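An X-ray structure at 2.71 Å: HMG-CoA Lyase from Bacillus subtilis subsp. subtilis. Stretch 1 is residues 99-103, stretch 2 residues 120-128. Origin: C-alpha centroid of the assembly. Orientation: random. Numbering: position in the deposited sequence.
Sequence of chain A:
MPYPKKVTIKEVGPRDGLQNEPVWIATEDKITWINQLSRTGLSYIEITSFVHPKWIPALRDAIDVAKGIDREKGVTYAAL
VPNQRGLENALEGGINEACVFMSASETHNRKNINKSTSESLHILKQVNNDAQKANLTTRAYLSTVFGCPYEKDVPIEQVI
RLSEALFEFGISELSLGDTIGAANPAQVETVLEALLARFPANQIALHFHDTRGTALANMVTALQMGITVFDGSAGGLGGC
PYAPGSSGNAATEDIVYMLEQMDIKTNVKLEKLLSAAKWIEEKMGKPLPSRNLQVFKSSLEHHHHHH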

ATOM      1  N   CYS A  99     -27.894  -2.664  -3.584  1.00 37.96           N
ATOM      2  CA  CYS A  99     -27.093  -2.289  -2.427  1.00 38.79           C
ATOM      3  C   CYS A  99     -27.576  -0.994  -1.827  1.00 37.75           C
ATOM      4  O   CYS A  99     -27.388   0.066  -2.415  1.00 38.50           O
ATOM      5  CB  CYS A  99     -25.636  -2.104  -2.835  1.00 40.27           C
ATOM      6  SG  CYS A  99     -24.963  -3.380  -3.921  1.00 44.46           S
ATOM      7  N   VAL A 100     -28.200  -1.057  -0.667  1.00 36.72           N
ATOM      8  CA  VAL A 100     -28.630   0.180  -0.053  1.00 39.14           C
ATOM      9  C   VAL A 100     -27.417   0.817   0.626  1.00 40.66           C
ATOM     10  O   VAL A 100     -26.348   0.205   0.692  1.00 41.37           O
ATOM     11  CB  VAL A 100     -29.713  -0.064   0.983  1.00 40.00           C
ATOM     12  CG1 VAL A 100     -30.980  -0.519   0.282  1.00 39.76           C
ATOM     13  CG2 VAL A 100     -29.236  -1.101   1.998  1.00 37.38           C
ATOM     14  N   PHE A 101     -27.571   2.036   1.132  1.00 41.38           N
ATOM     15  CA  PHE A 101     -26.457   2.699   1.781  1.00 42.55           C
ATOM     16  C   PHE A 101     -26.880   3.803   2.716  1.00 44.82           C
ATOM     17  O   PHE A 101     -27.981   4.342   2.616  1.00 44.38           O
ATOM     18  CB  PHE A 101     -25.505   3.300   0.751  1.00 40.58           C
ATOM     19  CG  PHE A 101     -26.162   4.250  -0.198  1.00 39.80           C
ATOM     20  CD1 PHE A 101     -26.878   3.770  -1.291  1.00 41.33           C
ATOM     21  CD2 PHE A 101     -26.105   5.624   0.012  1.00 39.54           C
ATOM     22  CE1 PHE A 101     -27.537   4.643  -2.163  1.00 40.92           C
ATOM     23  CE2 PHE A 101     -26.761   6.511  -0.854  1.00 38.98           C
ATOM     24  CZ  PHE A 101     -27.477   6.018  -1.939  1.00 39.25           C
HETATM   25  N   MSE A 102     -25.978   4.134   3.633  1.00 47.74           N
HETATM   26  CA  MSE A 102     -26.192   5.199   4.599  1.00 49.56           C
HETATM   27  C   MSE A 102     -24.904   5.407   5.362  1.00 49.22           C
HETATM   28  O   MSE A 102     -23.981   4.606   5.270  1.00 48.93           O
HETATM   29  CB  MSE A 102     -27.316   4.836   5.567  1.00 52.48           C
HETATM   30  CG  MSE A 102     -26.963   3.749   6.552  1.00 56.90           C
HETATM   31 SE   MSE A 102     -28.372   3.498   7.852  1.00 64.17          SE
HETATM   32  CE  MSE A 102     -27.992   5.037   8.990  1.00 60.67           C
ATOM     33  N   SER A 103     -24.843   6.488   6.122  1.00 49.36           N
ATOM     34  CA  SER A 103     -23.652   6.774   6.892  1.00 48.73           C
ATOM     35  C   SER A 103     -23.843   6.503   8.383  1.00 48.92           C
ATOM     36  O   SER A 103     -24.942   6.664   8.926  1.00 49.03           O
ATOM     37  CB  SER A 103     -23.236   8.228   6.673  1.00 48.26           C
ATOM     38  OG  SER A 103     -22.087   8.552   7.444  1.00 47.23           O
TER
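Stretch 2, residues 120-128: SLHILKQVN

A helix that packs along a β-strand typically presents a stripe of side chains to one face of the strand, where every second residue points inward, and this pair from HMG-CoA lyase illustrates the principle compactly. Residues 120-128 are helical throughout, part of a longer helix, and run nearly antiparallel to the strand 99-103: the angle between the two N-to-C directions is 171°, with the axes 8.8 Å apart at closest approach. The register follows from this reversal. V100 lies nearest L124, with their CA atoms 6.2 Å apart, while M102 lies nearest S120, CA to CA 6.5 Å. A step of two residues along the strand is thus matched by one of four, about one turn, back along the helix.

Backbone hydrogen bonds stay within the helix: L124 N donates to S120 O at 2.9 Å and K125 N to L121 O at 2.9 Å, the i to i+4 pattern that brings S120 and L124 onto the same side. No hydrogen bond crosses between the stretches.

The contact is instead mainly apolar, and L124 and M102 are at its centre. L124 CD2 approaches V100 CB at 3.4 Å, and L124 CD1 meets the selenium of M102, a selenomethionine, with SE to CD1 at 3.7 Å; so one leucine bridges the two inward-pointing strand residues, its CD1 reaching M102 SE and also lying 4.1 Å from V100 CG2. One turn on, V127 CG1 packs against V100 CG1 at 3.7 Å. Toward the other end, M102 SE lies 4.3 Å from L121 CD1, and M102 CB sits 4.1 Å from S120 CB.

Between the two inward residues, F101 directs its CB away from the helix, yet its carbonyl still contributes: F101 O lies 3.5 Å from L124 CD2, a simple packing contact. Altogether, 319 Å² is buried, counting both sides.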

ATOM      1  N   SER A 120     -32.939   7.507   7.333  1.00 61.79           N
ATOM      2  CA  SER A 120     -32.341   6.615   6.346  1.00 61.14           C
ATOM      3  C   SER A 120     -32.625   5.177   6.735  1.00 60.12           C
ATOM      4  O   SER A 120     -33.031   4.362   5.905  1.00 59.98           O
ATOM      5  CB  SER A 120     -30.826   6.823   6.257  1.00 60.71           C
ATOM      6  OG  SER A 120     -30.513   8.030   5.598  1.00 60.59           O
ATOM      7  N   LEU A 121     -32.413   4.871   8.006  1.00 59.28           N
ATOM      8  CA  LEU A 121     -32.643   3.523   8.487  1.00 59.35           C
ATOM      9  C   LEU A 121     -34.029   3.084   8.049  1.00 58.87           C
ATOM     10  O   LEU A 121     -34.224   1.990   7.524  1.00 57.88           O
ATOM     11  CB  LEU A 121     -32.541   3.485  10.010  1.00 59.05           C
ATOM     12  CG  LEU A 121     -32.515   2.106  10.675  1.00 59.80           C
ATOM     13  CD1 LEU A 121     -31.249   1.345  10.289  1.00 60.38           C
ATOM     14  CD2 LEU A 121     -32.564   2.289  12.175  1.00 59.74           C
ATOM     15  N   HIS A 122     -34.992   3.965   8.256  1.00 59.66           N
ATOM     16  CA  HIS A 122     -36.369   3.679   7.895  1.00 60.49           C
ATOM     17  C   HIS A 122     -36.515   3.434   6.391  1.00 59.76           C
ATOM     18  O   HIS A 122     -37.281   2.568   5.965  1.00 59.03           O
ATOM     19  CB  HIS A 122     -37.263   4.842   8.339  1.00 61.86           C
ATOM     20  CG  HIS A 122     -38.730   4.561   8.213  1.00 63.75           C
ATOM     21  ND1 HIS A 122     -39.486   5.026   7.167  1.00 64.71           N
ATOM     22  CD2 HIS A 122     -39.568   3.848   9.008  1.00 64.62           C
ATOM     23  CE1 HIS A 122     -40.739   4.613   7.314  1.00 65.51           C
ATOM     24  NE2 HIS A 122     -40.810   3.899   8.421  1.00 65.71           N
ATOM     25  N   ILE A 123     -35.777   4.198   5.592  1.00 59.21           N
ATOM     26  CA  ILE A 123     -35.838   4.053   4.146  1.00 58.38           C
ATOM     27  C   ILE A 123     -35.339   2.672   3.751  1.00 58.08           C
ATOM     28  O   ILE A 123     -36.069   1.875   3.152  1.00 57.09           O
ATOM     29  CB  ILE A 123     -34.957   5.106   3.425  1.00 58.17           C
ATOM     30  CG1 ILE A 123     -35.229   6.501   3.982  1.00 58.01           C
ATOM     31  CG2 ILE A 123     -35.235   5.071   1.927  1.00 58.10           C
ATOM     32  CD1 ILE A 123     -36.666   6.978   3.831  1.00 58.74           C
ATOM     33  N   LEU A 124     -34.084   2.400   4.097  1.00 57.83           N
ATOM     34  CA  LEU A 124     -33.449   1.127   3.785  1.00 58.51           C
ATOM     35  C   LEU A 124     -34.319  -0.025   4.241  1.00 58.63           C
ATOM     36  O   LEU A 124     -34.469  -1.020   3.533  1.00 58.46           O
ATOM     37  CB  LEU A 124     -32.085   1.029   4.473  1.00 58.35           C
ATOM     38  CG  LEU A 124     -31.110   2.188   4.244  1.00 57.47           C
ATOM     39  CD1 LEU A 124     -29.761   1.798   4.827  1.00 57.56           C
ATOM     40  CD2 LEU A 124     -30.985   2.505   2.754  1.00 56.39           C
ATOM     41  N   LYS A 125     -34.887   0.118   5.433  1.00 58.93           N
ATOM     42  CA  LYS A 125     -35.761  -0.905   5.993  1.00 59.37           C
ATOM     43  C   LYS A 125     -36.767  -1.354   4.940  1.00 58.04           C
ATOM     44  O   LYS A 125     -36.801  -2.520   4.560  1.00 57.26           O
ATOM     45  CB  LYS A 125     -36.523  -0.344   7.202  1.00 61.44           C
ATOM     46  CG  LYS A 125     -37.529  -1.307   7.850  1.00 62.67           C
ATOM     47  CD  LYS A 125     -38.252  -0.641   9.030  1.00 64.25           C
ATOM     48  CE  LYS A 125     -39.119  -1.635   9.788  1.00 64.50           C
ATOM     49  NZ  LYS A 125     -40.110  -2.297   8.891  1.00 64.72           N
ATOM     50  N   GLN A 126     -37.587  -0.421   4.468  1.00 57.51           N
ATOM     51  CA  GLN A 126     -38.589  -0.792   3.489  1.00 57.89           C
ATOM     52  C   GLN A 126     -37.958  -1.011   2.101  1.00 56.67           C
ATOM     53  O   GLN A 126     -38.389  -1.885   1.341  1.00 55.81           O
ATOM     54  CB  GLN A 126     -39.744   0.240   3.464  1.00 58.69           C
ATOM     55  CG  GLN A 126     -40.587   0.327   4.805  1.00 60.55           C
ATOM     56  CD  GLN A 126     -41.083  -1.056   5.355  1.00 61.91           C
ATOM     57  OE1 GLN A 126     -41.651  -1.882   4.618  1.00 62.36           O
ATOM     58  NE2 GLN A 126     -40.896  -1.279   6.653  1.00 63.32           N
ATOM     59  N   VAL A 127     -36.914  -0.259   1.768  1.00 54.97           N
ATOM     60  CA  VAL A 127     -36.267  -0.454   0.476  1.00 52.58           C
ATOM     61  C   VAL A 127     -35.732  -1.881   0.359  1.00 52.21           C
ATOM     62  O   VAL A 127     -35.687  -2.453  -0.732  1.00 51.07           O
ATOM     63  CB  VAL A 127     -35.111   0.511   0.303  1.00 51.42           C
ATOM     64  CG1 VAL A 127     -34.382   0.199  -0.986  1.00 50.07           C
ATOM     65  CG2 VAL A 127     -35.636   1.934   0.316  1.00 52.30           C
ATOM     66  N   ASN A 128     -35.325  -2.450   1.491  1.00 50.98           N
ATOM     67  CA  ASN A 128     -34.799  -3.814   1.515  1.00 48.88           C
ATOM     68  C   ASN A 128     -35.945  -4.806   1.408  1.00 48.62           C
ATOM     69  O   ASN A 128     -35.858  -5.801   0.690  1.00 48.83           O
ATOM     70  CB  ASN A 128     -34.030  -4.058   2.818  1.00 48.23           C
ATOM     71  CG  ASN A 128     -33.682  -5.528   3.031  1.00 47.45           C
ATOM     72  OD1 ASN A 128     -32.953  -6.123   2.246  1.00 46.96           O
ATOM     73  ND2 ASN A 128     -34.208  -6.116   4.105  1.00 46.84           N
TER